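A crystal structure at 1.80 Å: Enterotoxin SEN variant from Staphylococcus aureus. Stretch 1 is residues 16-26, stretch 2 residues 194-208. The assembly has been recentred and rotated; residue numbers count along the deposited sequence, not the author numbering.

Stretch 1 (16-26) SKLFNLTSYYT
Stretch 2, residues 194-208: NIKGSVGAEFFQFYS

This is a helix packed against a loop and a short helical turn, held by an aromatic and aliphatic core and tied at one end by a lysine that donates to two backbone carbonyls. Touching residues are at least 174 positions apart in the one chain, and the two segments bury 512 Å² between them.

Stretch 1 is helical, continuing a helix that starts before S16, with regular i to i+4 hydrogen bonds such as L21 N to K17 O at 2.9 Å. Positions 17, 20, 21, 24 and 25 recur on one side of the helix, and these carry the contact. Stretch 2 runs extended through I195 and K196 (psi 134° and 136°), turns at G197 (phi/psi 75/-158), and enters a short helix at 200-203, with V199 in the N-cap position; a 3-10 segment that holds Y207 follows. The nearest CA pairs are K17 to S198, CA to CA 5.7 Å, and N20 to V199, CA to CA 7.5 Å.

The CA-to-CB bond of K17 points sideways, but the chain is extended, t at all four chi angles, and its ammonium reaches the loop. NZ donates to I195 O at 2.7 Å and to G197 O at 2.9 Å, while its methylenes run past F203, with CG 4.0 Å from F203 CE1. A long chain with a charged tip can thus serve both the apolar core and two backbone carbonyls of the loop, I195 O and G197 O.

F203 (m, chi2 -22°) is the knob, seated among K17, N20, L21 and Y24. L21, also m with chi2 t, lays CD2 over one face of that ring, 3.7 Å from the F203 centroid and 20° off the normal. L21 CD1 meets I195 CG1 at 4.0 Å, so one branched leucine bridges the loop and the helical turn.

Further along, the edge of F204 (m, chi2 -53°) meets the face of Y24, centroids 4.8 Å apart and planes at 73°; Y24 CE1 lies 3.6 Å from F204 CE2. Y24 takes an off-well chi1 of -100°. Its hydroxyl comes 3.9 Å from G200, OH to CA, where an ideal CB would stand 2.5 Å from Y24 OH and clash; glycine suits this buried place.

G197 obeys a different rule: its positive phi favours glycine, and a CB would strike E202 OE1 at 2.4 Å. That carboxylate accepts from S198 N, 2.8 Å from N to OE1, bracing the turn. Y25 (m) brings OH to 3.4 Å from F204 CE1, and one water links Y25 OH at 2.7 Å with Y207 OH at 2.6 Å, donating to the latter.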

ATOM      1  N   SER A  16     -12.189  -4.653  16.814  1.00 13.63           N
ATOM      2  CA  SER A  16     -12.706  -5.083  15.478  1.00 14.37           C
ATOM      3  C   SER A  16     -11.811  -4.576  14.338  1.00 14.38           C
ATOM      4  O   SER A  16     -11.592  -5.250  13.312  1.00 13.75           O
ATOM      5  CB  SER A  16     -14.155  -4.700  15.277  1.00 14.87           C
ATOM      6  OG  SER A  16     -14.990  -5.428  16.193  1.00 16.13           O
ATOM      7  N   LYS A  17     -11.314  -3.353  14.484  1.00 14.75           N
ATOM      8  CA  LYS A  17     -10.433  -2.783  13.507  1.00 14.78           C
ATOM      9  C   LYS A  17      -9.111  -3.561  13.422  1.00 13.65           C
ATOM     10  O   LYS A  17      -8.607  -3.790  12.350  1.00 12.61           O
ATOM     11  CB  LYS A  17     -10.288  -1.313  13.844  1.00 15.32           C
ATOM     12  CG  LYS A  17      -9.398  -0.490  12.933  1.00 15.29           C
ATOM     13  CD  LYS A  17      -9.636   0.980  13.132  1.00 16.44           C
ATOM     14  CE  LYS A  17      -8.533   1.864  12.592  1.00 17.63           C
ATOM     15  NZ  LYS A  17      -8.878   3.297  12.747  1.00 18.41           N
ATOM     16  N   LEU A  18      -8.500  -3.892  14.553  1.00 12.40           N
ATOM     17  CA  LEU A  18      -7.277  -4.671  14.520  1.00 12.53           C
ATOM     18  C   LEU A  18      -7.519  -6.018  13.842  1.00 12.64           C
ATOM     19  O   LEU A  18      -6.671  -6.527  13.100  1.00 12.85           O
ATOM     20  CB  LEU A  18      -6.792  -4.903  15.955  1.00 12.47           C
ATOM     21  CG  LEU A  18      -6.188  -3.694  16.645  1.00 13.03           C
ATOM     22  CD1 LEU A  18      -5.782  -4.066  18.062  1.00 13.32           C
ATOM     23  CD2 LEU A  18      -4.997  -3.165  15.846  1.00 14.75           C
ATOM     24  N   PHE A  19      -8.695  -6.605  14.081  1.00 12.16           N
ATOM     25  CA  PHE A  19      -9.033  -7.881  13.468  1.00 12.08           C
ATOM     26  C   PHE A  19      -9.072  -7.774  11.927  1.00 12.45           C
ATOM     27  O   PHE A  19      -8.525  -8.604  11.181  1.00 13.43           O
ATOM     28  CB  PHE A  19     -10.380  -8.335  14.025  1.00 11.77           C
ATOM     29  CG  PHE A  19     -10.846  -9.687  13.587  1.00 12.57           C
ATOM     30  CD1 PHE A  19     -10.097 -10.829  13.836  1.00 14.01           C
ATOM     31  CD2 PHE A  19     -12.109  -9.841  13.057  1.00 13.02           C
ATOM     32  CE1 PHE A  19     -10.575 -12.095  13.509  1.00 14.43           C
ATOM     33  CE2 PHE A  19     -12.593 -11.110  12.757  1.00 13.91           C
ATOM     34  CZ  PHE A  19     -11.812 -12.226  12.932  1.00 13.34           C
ATOM     35  N   ASN A  20      -9.741  -6.739  11.430  1.00 11.94           N
ATOM     36  CA  ASN A  20      -9.814  -6.468   9.968  1.00 12.87           C
ATOM     37  C   ASN A  20      -8.432  -6.088   9.403  1.00 11.84           C
ATOM     38  O   ASN A  20      -8.092  -6.578   8.335  1.00 12.27           O
ATOM     39  CB  ASN A  20     -10.846  -5.391   9.675  1.00 13.49           C
ATOM     40  CG  ASN A  20     -12.240  -5.950   9.856  1.00 15.24           C
ATOM     41  OD1 ASN A  20     -13.009  -5.468  10.674  1.00 16.62           O
ATOM     42  ND2 ASN A  20     -12.524  -7.033   9.167  1.00 15.75           N
ATOM     43  N   LEU A  21      -7.633  -5.294  10.130  1.00 11.88           N
ATOM     44  CA  LEU A  21      -6.269  -4.970   9.667  1.00 11.83           C
ATOM     45  C   LEU A  21      -5.403  -6.241   9.608  1.00 11.59           C
ATOM     46  O   LEU A  21      -4.598  -6.407   8.691  1.00 11.38           O
ATOM     47  CB  LEU A  21      -5.653  -3.890  10.562  1.00 12.36           C
ATOM     48  CG  LEU A  21      -6.269  -2.504  10.373  1.00 13.43           C
ATOM     49  CD1 LEU A  21      -5.788  -1.550  11.453  1.00 14.69           C
ATOM     50  CD2 LEU A  21      -5.897  -1.939   9.011  1.00 14.65           C
ATOM     51  N   THR A  22      -5.564  -7.124  10.586  1.00 12.02           N
ATOM     52  CA  THR A  22      -4.815  -8.365  10.599  1.00 13.29           C
ATOM     53  C   THR A  22      -5.067  -9.161   9.311  1.00 13.30           C
ATOM     54  O   THR A  22      -4.120  -9.729   8.740  1.00 13.44           O
ATOM     55  CB  THR A  22      -5.180  -9.208  11.830  1.00 13.30           C
ATOM     56  OG1 THR A  22      -4.862  -8.522  13.042  1.00 15.24           O
ATOM     57  CG2 THR A  22      -4.448 -10.527  11.863  1.00 15.26           C
ATOM     58  N   SER A  23      -6.338  -9.267   8.901  1.00 12.81           N
ATOM     59  CA  SER A  23      -6.703  -9.978   7.664  1.00 14.30           C
ATOM     60  C   SER A  23      -5.982  -9.351   6.460  1.00 12.23           C
ATOM     61  O   SER A  23      -5.373 -10.019   5.639  1.00 13.59           O
ATOM     62  CB  SER A  23      -8.187  -9.946   7.481  1.00 15.77           C
ATOM     63  OG  SER A  23      -8.500 -10.449   6.202  1.00 20.22           O
ATOM     64  N   TYR A  24      -6.027  -8.020   6.384  1.00 11.58           N
ATOM     65  CA  TYR A  24      -5.401  -7.283   5.277  1.00 11.30           C
ATOM     66  C   TYR A  24      -3.883  -7.511   5.165  1.00 12.05           C
ATOM     67  O   TYR A  24      -3.325  -7.454   4.047  1.00 12.72           O
ATOM     68  CB  TYR A  24      -5.702  -5.796   5.395  1.00 10.93           C
ATOM     69  CG  TYR A  24      -6.814  -5.364   4.481  1.00 11.58           C
ATOM     70  CD1 TYR A  24      -6.630  -5.375   3.113  1.00 11.28           C
ATOM     71  CD2 TYR A  24      -8.050  -5.019   4.979  1.00 11.93           C
ATOM     72  CE1 TYR A  24      -7.648  -4.980   2.260  1.00 12.15           C
ATOM     73  CE2 TYR A  24      -9.080  -4.620   4.136  1.00 13.70           C
ATOM     74  CZ  TYR A  24      -8.891  -4.640   2.771  1.00 12.86           C
ATOM     75  OH  TYR A  24      -9.928  -4.252   1.956  1.00 13.60           O
ATOM     76  N   TYR A  25      -3.201  -7.798   6.293  1.00 11.16           N
ATOM     77  CA  TYR A  25      -1.769  -7.885   6.325  1.00 11.68           C
ATOM     78  C   TYR A  25      -1.313  -9.327   6.598  1.00 12.71           C
ATOM     79  O   TYR A  25      -0.114  -9.536   6.707  1.00 14.35           O
ATOM     80  CB  TYR A  25      -1.157  -6.874   7.297  1.00 11.68           C
ATOM     81  CG  TYR A  25      -1.230  -5.463   6.777  1.00 11.25           C
ATOM     82  CD1 TYR A  25      -0.506  -5.091   5.652  1.00 12.37           C
ATOM     83  CD2 TYR A  25      -2.149  -4.559   7.273  1.00 11.61           C
ATOM     84  CE1 TYR A  25      -0.625  -3.823   5.106  1.00 11.38           C
ATOM     85  CE2 TYR A  25      -2.282  -3.284   6.751  1.00 10.80           C
ATOM     86  CZ  TYR A  25      -1.515  -2.922   5.660  1.00 11.03           C
ATOM     87  OH  TYR A  25      -1.632  -1.673   5.135  1.00 12.41           O
ATOM     88  N   THR A  26      -2.260 -10.277   6.639  1.00 15.27           N
ATOM     89  CA  THR A  26      -1.948 -11.710   6.748  1.00 18.68           C
ATOM     90  C   THR A  26      -2.234 -12.453   5.437  1.00 20.24           C
ATOM     91  O   THR A  26      -1.506 -13.379   5.091  1.00 20.86           O
ATOM     92  CB  THR A  26      -2.750 -12.350   7.893  1.00 20.67           C
ATOM     93  OG1 THR A  26      -2.317 -11.701   9.092  1.00 22.81           O
ATOM     94  CG2 THR A  26      -2.541 -13.846   7.992  1.00 22.76           C
ATOM     95  N   ASN A 194      -1.711   4.618  12.978  1.00 14.72           N
ATOM     96  CA  ASN A 194      -2.514   5.772  12.613  1.00 18.12           C
ATOM     97  C   ASN A 194      -3.269   5.432  11.322  1.00 20.94           C
ATOM     98  O   ASN A 194      -2.930   5.920  10.261  1.00 23.42           O
ATOM     99  CB  ASN A 194      -1.681   7.028  12.391  1.00 20.56           C
ATOM    100  CG  ASN A 194      -2.518   8.259  12.094  1.00 26.82           C
ATOM    101  OD1 ASN A 194      -3.651   8.370  12.527  1.00 26.92           O
ATOM    102  ND2 ASN A 194      -1.994   9.160  11.278  1.00 31.27           N
ATOM    103  N   ILE A 195      -4.325   4.639  11.463  1.00 21.66           N
ATOM    104  CA  ILE A 195      -5.168   4.180  10.366  1.00 21.36           C
ATOM    105  C   ILE A 195      -6.538   4.857  10.467  1.00 19.52           C
ATOM    106  O   ILE A 195      -7.142   4.921  11.517  1.00 18.30           O
ATOM    107  CB  ILE A 195      -5.319   2.656  10.402  1.00 25.70           C
ATOM    108  CG1 ILE A 195      -3.973   1.950  10.560  1.00 27.84           C
ATOM    109  CG2 ILE A 195      -6.050   2.179   9.159  1.00 25.37           C
ATOM    110  CD1 ILE A 195      -3.123   2.045   9.337  1.00 28.63           C
ATOM    111  N   LYS A 196      -7.029   5.364   9.344  1.00 19.72           N
ATOM    112  CA  LYS A 196      -8.307   6.098   9.357  1.00 22.37           C
ATOM    113  C   LYS A 196      -9.463   5.112   9.165  1.00 19.22           C
ATOM    114  O   LYS A 196      -9.382   4.182   8.346  1.00 17.86           O
ATOM    115  CB  LYS A 196      -8.294   7.202   8.297  1.00 26.15           C
ATOM    116  CG  LYS A 196      -7.004   8.016   8.263  1.00 33.18           C
ATOM    117  CD  LYS A 196      -6.438   8.504   9.623  1.00 42.54           C
ATOM    118  CE  LYS A 196      -6.437  10.016   9.775  1.00 46.45           C
ATOM    119  NZ  LYS A 196      -7.821  10.512   9.997  1.00 53.10           N
ATOM    120  N   GLY A 197     -10.522   5.301   9.967  1.00 16.67           N
ATOM    121  CA  GLY A 197     -11.833   4.661   9.808  1.00 17.63           C
ATOM    122  C   GLY A 197     -11.871   3.202  10.228  1.00 18.18           C
ATOM    123  O   GLY A 197     -11.008   2.746  10.934  1.00 18.44           O
ATOM    124  N   SER A 198     -12.850   2.432   9.716  1.00 19.51           N
ATOM    125  CA  SER A 198     -13.095   1.073  10.220  1.00 19.69           C
ATOM    126  C   SER A 198     -13.185  -0.006   9.123  1.00 19.08           C
ATOM    127  O   SER A 198     -13.344  -1.186   9.440  1.00 20.36           O
ATOM    128  CB  SER A 198     -14.317   1.082  11.078  1.00 23.44           C
ATOM    129  OG  SER A 198     -15.447   1.344  10.281  1.00 28.75           O
ATOM    130  N   VAL A 199     -13.090   0.376   7.848  1.00 17.24           N
ATOM    131  CA  VAL A 199     -13.088  -0.566   6.731  1.00 17.08           C
ATOM    132  C   VAL A 199     -11.993  -0.152   5.729  1.00 16.13           C
ATOM    133  O   VAL A 199     -11.511   0.957   5.746  1.00 15.07           O
ATOM    134  CB  VAL A 199     -14.452  -0.628   6.020  1.00 17.77           C
ATOM    135  CG1 VAL A 199     -15.524  -1.169   6.945  1.00 19.05           C
ATOM    136  CG2 VAL A 199     -14.887   0.722   5.489  1.00 18.62           C
ATOM    137  N   GLY A 200     -11.645  -1.071   4.833  1.00 16.37           N
ATOM    138  CA  GLY A 200     -10.647  -0.841   3.772  1.00 15.68           C
ATOM    139  C   GLY A 200     -10.837   0.455   2.975  1.00 14.76           C
ATOM    140  O   GLY A 200      -9.848   1.138   2.706  1.00 15.62           O
ATOM    141  N   ALA A 201     -12.067   0.803   2.607  1.00 15.14           N
ATOM    142  CA  ALA A 201     -12.392   2.045   1.860  1.00 15.89           C
ATOM    143  C   ALA A 201     -11.873   3.272   2.601  1.00 15.77           C
ATOM    144  O   ALA A 201     -11.617   4.302   2.019  1.00 19.67           O
ATOM    145  CB  ALA A 201     -13.875   2.180   1.611  1.00 16.44           C
ATOM    146  N   GLU A 202     -11.770   3.189   3.927  1.00 15.81           N
ATOM    147  CA  GLU A 202     -11.221   4.271   4.675  1.00 14.80           C
ATOM    148  C   GLU A 202      -9.740   4.030   4.993  1.00 13.31           C
ATOM    149  O   GLU A 202      -8.975   4.942   4.917  1.00 13.71           O
ATOM    150  CB  GLU A 202     -12.027   4.430   5.959  1.00 17.58           C
ATOM    151  CG  GLU A 202     -13.511   4.700   5.707  1.00 20.25           C
ATOM    152  CD  GLU A 202     -14.337   4.694   6.985  1.00 27.47           C
ATOM    153  OE1 GLU A 202     -14.288   3.685   7.720  1.00 28.26           O
ATOM    154  OE2 GLU A 202     -15.019   5.721   7.271  1.00 36.30           O
ATOM    155  N   PHE A 203      -9.360   2.819   5.435  1.00 11.78           N
ATOM    156  CA  PHE A 203      -7.988   2.521   5.841  1.00 12.01           C
ATOM    157  C   PHE A 203      -6.954   3.026   4.816  1.00 11.44           C
ATOM    158  O   PHE A 203      -5.842   3.489   5.154  1.00 11.52           O
ATOM    159  CB  PHE A 203      -7.731   1.007   5.970  1.00 11.97           C
ATOM    160  CG  PHE A 203      -8.523   0.221   6.988  1.00 12.75           C
ATOM    161  CD1 PHE A 203      -9.108   0.827   8.085  1.00 12.28           C
ATOM    162  CD2 PHE A 203      -8.614  -1.164   6.864  1.00 13.78           C
ATOM    163  CE1 PHE A 203      -9.784   0.066   9.027  1.00 13.09           C
ATOM    164  CE2 PHE A 203      -9.307  -1.920   7.805  1.00 14.30           C
ATOM    165  CZ  PHE A 203      -9.888  -1.301   8.886  1.00 14.53           C
ATOM    166  N   PHE A 204      -7.260   2.846   3.532  1.00 11.48           N
ATOM    167  CA  PHE A 204      -6.213   2.973   2.525  1.00 11.92           C
ATOM    168  C   PHE A 204      -6.394   4.227   1.669  1.00 12.09           C
ATOM    169  O   PHE A 204      -5.656   4.432   0.692  1.00 10.89           O
ATOM    170  CB  PHE A 204      -6.183   1.696   1.683  1.00 11.59           C
ATOM    171  CG  PHE A 204      -5.981   0.454   2.509  1.00 12.11           C
ATOM    172  CD1 PHE A 204      -4.916   0.369   3.381  1.00 13.56           C
ATOM    173  CD2 PHE A 204      -6.872  -0.602   2.442  1.00 13.40           C
ATOM    174  CE1 PHE A 204      -4.783  -0.712   4.237  1.00 14.82           C
ATOM    175  CE2 PHE A 204      -6.718  -1.704   3.278  1.00 13.20           C
ATOM    176  CZ  PHE A 204      -5.664  -1.764   4.153  1.00 14.63           C
ATOM    177  N   GLN A 205      -7.372   5.074   1.999  1.00 13.33           N
ATOM    178  CA  GLN A 205      -7.610   6.290   1.223  1.00 14.87           C
ATOM    179  C   GLN A 205      -6.352   7.183   1.132  1.00 12.66           C
ATOM    180  O   GLN A 205      -6.168   7.876   0.132  1.00 12.71           O
ATOM    181  CB  GLN A 205      -8.818   7.060   1.779  1.00 18.39           C
ATOM    182  CG  GLN A 205      -9.120   8.328   1.000  1.00 24.65           C
ATOM    183  CD  GLN A 205     -10.415   8.941   1.475  1.00 33.20           C
ATOM    184  OE1 GLN A 205     -11.011   8.477   2.450  1.00 36.32           O
ATOM    185  NE2 GLN A 205     -10.876   9.962   0.761  1.00 34.34           N
ATOM    186  N   PHE A 206      -5.465   7.133   2.120  1.00 12.17           N
ATOM    187  CA  PHE A 206      -4.277   7.981   2.082  1.00 13.65           C
ATOM    188  C   PHE A 206      -3.357   7.636   0.903  1.00 13.20           C
ATOM    189  O   PHE A 206      -2.531   8.496   0.501  1.00 13.45           O
ATOM    190  CB  PHE A 206      -3.492   7.961   3.404  1.00 14.35           C
ATOM    191  CG  PHE A 206      -2.732   6.704   3.742  1.00 13.92           C
ATOM    192  CD1 PHE A 206      -3.393   5.559   4.174  1.00 14.08           C
ATOM    193  CD2 PHE A 206      -1.350   6.681   3.684  1.00 14.60           C
ATOM    194  CE1 PHE A 206      -2.693   4.419   4.542  1.00 15.43           C
ATOM    195  CE2 PHE A 206      -0.657   5.550   4.060  1.00 14.09           C
ATOM    196  CZ  PHE A 206      -1.315   4.413   4.458  1.00 15.16           C
ATOM    197  N   TYR A 207      -3.461   6.417   0.360  1.00 11.02           N
ATOM    198  CA  TYR A 207      -2.650   6.019  -0.807  1.00 10.51           C
ATOM    199  C   TYR A 207      -3.143   6.674  -2.117  1.00 11.34           C
ATOM    200  O   TYR A 207      -2.508   6.459  -3.172  1.00 10.57           O
ATOM    201  CB  TYR A 207      -2.634   4.498  -0.938  1.00 10.02           C
ATOM    202  CG  TYR A 207      -1.876   3.758   0.126  1.00 10.18           C
ATOM    203  CD1 TYR A 207      -0.594   4.134   0.502  1.00 10.74           C
ATOM    204  CD2 TYR A 207      -2.389   2.595   0.675  1.00  9.96           C
ATOM    205  CE1 TYR A 207       0.109   3.409   1.460  1.00 10.38           C
ATOM    206  CE2 TYR A 207      -1.700   1.866   1.632  1.00 10.41           C
ATOM    207  CZ  TYR A 207      -0.436   2.274   2.029  1.00 10.81           C
ATOM    208  OH  TYR A 207       0.243   1.575   3.001  1.00 12.03           O
ATOM    209  N   SER A 208      -4.264   7.436  -2.062  1.00 10.63           N
ATOM    210  CA  SER A 208      -4.894   8.041  -3.228  1.00 10.97           C
ATOM    211  C   SER A 208      -3.993   9.119  -3.847  1.00 10.74           C
ATOM    212  O   SER A 208      -4.221   9.471  -5.004  1.00 11.02           O
ATOM    213  CB  SER A 208      -6.299   8.557  -2.923  1.00 10.93           C
ATOM    214  OG  SER A 208      -6.223   9.704  -2.113  1.00 12.39           O
TER
HETATM  215  O   HOH W   1       0.104  -1.060   3.170  1.00 13.04           O